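Local structure of LEOA (Escherichia coli, 4AUR) at residues Arg55-Gly60 against His139-Val144. The protein is a bacterial dynamin-like GTPase of enterotoxigenic strains, which probably binds and hydrolyses GTP through a P-loop GTPase domain joined to long helices. Numbering follows the deposited sequence.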
loop_
_atom_site.group_PDB
_atom_site.type_symbol
_atom_site.label_atom_id
_atom_site.label_comp_id
_atom_site.label_asym_id
_atom_site.label_seq_id
_atom_site.Cartn_x
_atom_site.Cartn_y
_atom_site.Cartn_z
ATOM N N ARG A 55 21.323 -37.042 -0.926
ATOM C CA ARG A 55 22.374 -37.399 -1.860
ATOM C C ARG A 55 23.634 -36.621 -1.545
ATOM O O ARG A 55 23.602 -35.402 -1.427
ATOM C CB ARG A 55 21.955 -37.100 -3.291
ATOM C CG ARG A 55 23.026 -37.445 -4.301
ATOM C CD ARG A 55 22.648 -36.985 -5.686
ATOM N NE ARG A 55 21.621 -37.838 -6.239
ATOM C CZ ARG A 55 20.910 -37.551 -7.316
ATOM N NH1 ARG A 55 21.111 -36.418 -7.976
ATOM N NH2 ARG A 55 19.982 -38.407 -7.731
ATOM N N ILE A 56 24.743 -37.345 -1.426
ATOM C CA ILE A 56 26.038 -36.749 -1.139
ATOM C C ILE A 56 26.970 -37.094 -2.283
ATOM O O ILE A 56 27.072 -38.253 -2.681
ATOM C CB ILE A 56 26.650 -37.307 0.155
ATOM C CG1 ILE A 56 25.609 -37.384 1.247
ATOM C CG2 ILE A 56 27.787 -36.433 0.649
ATOM C CD1 ILE A 56 24.968 -38.754 1.351
ATOM N N ALA A 57 27.647 -36.098 -2.823
ATOM C CA ALA A 57 28.698 -36.372 -3.776
ATOM C C ALA A 57 29.985 -36.434 -2.996
ATOM O O ALA A 57 30.395 -35.464 -2.338
ATOM C CB ALA A 57 28.762 -35.301 -4.831
ATOM N N LEU A 58 30.606 -37.600 -3.038
ATOM C CA LEU A 58 31.851 -37.814 -2.349
ATOM C C LEU A 58 32.996 -37.678 -3.329
ATOM O O LEU A 58 33.261 -38.575 -4.123
ATOM C CB LEU A 58 31.858 -39.196 -1.725
ATOM C CG LEU A 58 32.934 -39.342 -0.662
ATOM C CD1 LEU A 58 32.670 -38.395 0.494
ATOM C CD2 LEU A 58 33.023 -40.783 -0.197
ATOM N N LEU A 59 33.671 -36.541 -3.242
ATOM C CA LEU A 59 34.745 -36.175 -4.175
ATOM C C LEU A 59 36.115 -36.161 -3.507
ATOM O O LEU A 59 36.240 -35.780 -2.341
ATOM C CB LEU A 59 34.477 -34.785 -4.754
ATOM C CG LEU A 59 33.159 -34.671 -5.486
ATOM C CD1 LEU A 59 33.080 -33.289 -6.090
ATOM C CD2 LEU A 59 33.083 -35.742 -6.552
ATOM N N GLY A 60 37.131 -36.568 -4.264
ATOM C CA GLY A 60 38.495 -36.596 -3.773
ATOM C C GLY A 60 39.243 -37.854 -4.178
ATOM O O GLY A 60 38.661 -38.831 -4.638
ATOM N N HIS A 139 22.682 -32.706 -2.458
ATOM C CA HIS A 139 22.379 -31.775 -1.404
ATOM C C HIS A 139 23.634 -31.429 -0.635
ATOM O O HIS A 139 23.692 -30.411 0.060
ATOM C CB HIS A 139 21.358 -32.383 -0.484
ATOM C CG HIS A 139 20.207 -33.001 -1.200
ATOM N ND1 HIS A 139 19.000 -32.361 -1.351
ATOM C CD2 HIS A 139 20.065 -34.211 -1.785
ATOM C CE1 HIS A 139 18.166 -33.146 -2.012
ATOM N NE2 HIS A 139 18.788 -34.276 -2.285
ATOM N N LEU A 140 24.644 -32.273 -0.767
ATOM C CA LEU A 140 25.890 -32.100 -0.046
ATOM C C LEU A 140 27.034 -32.600 -0.909
ATOM O O LEU A 140 26.891 -33.601 -1.599
ATOM C CB LEU A 140 25.850 -32.922 1.237
ATOM C CG LEU A 140 25.604 -32.232 2.554
ATOM C CD1 LEU A 140 25.654 -33.241 3.690
ATOM C CD2 LEU A 140 26.681 -31.193 2.748
ATOM N N ILE A 141 28.166 -31.922 -0.850
ATOM C CA ILE A 141 29.340 -32.325 -1.612
ATOM C C ILE A 141 30.533 -32.312 -0.688
ATOM O O ILE A 141 30.830 -31.309 -0.084
ATOM C CB ILE A 141 29.573 -31.374 -2.801
ATOM C CG1 ILE A 141 28.346 -31.356 -3.706
ATOM C CG2 ILE A 141 30.815 -31.778 -3.588
ATOM C CD1 ILE A 141 28.560 -30.627 -5.004
ATOM N N PHE A 142 31.206 -33.439 -0.561
ATOM C CA PHE A 142 32.402 -33.512 0.278
ATOM C C PHE A 142 33.571 -33.639 -0.633
ATOM O O PHE A 142 33.690 -34.613 -1.341
ATOM C CB PHE A 142 32.406 -34.738 1.191
ATOM C CG PHE A 142 31.310 -34.759 2.220
ATOM C CD1 PHE A 142 30.698 -33.594 2.662
ATOM C CD2 PHE A 142 30.925 -35.975 2.792
ATOM C CE1 PHE A 142 29.706 -33.647 3.634
ATOM C CE2 PHE A 142 29.941 -36.029 3.764
ATOM C CZ PHE A 142 29.326 -34.867 4.176
ATOM N N TYR A 143 34.426 -32.644 -0.626
ATOM C CA TYR A 143 35.675 -32.741 -1.350
ATOM C C TYR A 143 36.739 -33.047 -0.318
ATOM O O TYR A 143 37.117 -32.176 0.458
ATOM C CB TYR A 143 35.976 -31.438 -2.086
ATOM C CG TYR A 143 36.827 -31.665 -3.278
ATOM C CD1 TYR A 143 38.159 -32.021 -3.136
ATOM C CD2 TYR A 143 36.301 -31.590 -4.545
ATOM C CE1 TYR A 143 38.949 -32.273 -4.222
ATOM C CE2 TYR A 143 37.087 -31.836 -5.641
ATOM C CZ TYR A 143 38.410 -32.171 -5.467
ATOM O OH TYR A 143 39.192 -32.420 -6.550
ATOM N N VAL A 144 37.197 -34.293 -0.286
ATOM C CA VAL A 144 38.120 -34.736 0.751
ATOM C C VAL A 144 39.541 -34.632 0.251
ATOM O O VAL A 144 39.882 -35.216 -0.792
ATOM C CB VAL A 144 37.861 -36.185 1.161
ATOM C CG1 VAL A 144 38.940 -36.657 2.116
ATOM C CG2 VAL A 144 36.496 -36.322 1.805
#
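Residues Arg55-Gly60 and His139-Val144 bring together two neighbouring parallel strands at the centre of the P-loop GTPase sheet, between strands 104-108 and 172-177. The first strand probably runs into the Walker A loop, with Gly60 leading toward Lys66. The strand axes lie 18° from parallel. A ladder of backbone bonds joins them: Ala57 N to Leu140 O, Phe142 N to Ala57 O, Leu59 N to Phe142 O, and Val144 N to Leu59 O at 2.7 Å. At the start of the second strand Arg55 O takes His139 N at 3.0 Å and, weakly, Leu140 N.

On the face of Ile56, Leu58, Leu140 and Phe142, the Phe142 ring meets both Ile56 and Leu58. With CG anti to the carbonyl carbon (chi1 -64°), the ring lies where Ile56 CG2 comes over one face, 4.0 Å from the centroid and 18° off the normal, a CH-pi contact. Leu58 CD1 comes in at the ring edge, near its plane, and lies 3.7 Å from Phe142 CB. Trp73 of helix 66-74 meets the same ring edge-to-face, so this side of the sheet packs under the helix that follows the P-loop.

On the other face lie Ala57, Leu59, Ile141 and Tyr143. Ala57 CB meets Ile141 CG1. Leu59 reaches both Ile141 and Tyr143: its CD1 touches Ile141 CG2 at 3.7 Å, and its CB lies 3.7 Å from Tyr143 CD2, the two side chains crossing at about a right angle. At the start of the first segment, the Arg55 side chain leads away from the second strand, and its NE forms a salt bridge with Glu105 OE1. Arg55 CB lies 3.8 Å from His139 CD2, and Arg55 CA lies in plane at the edge of the imidazole.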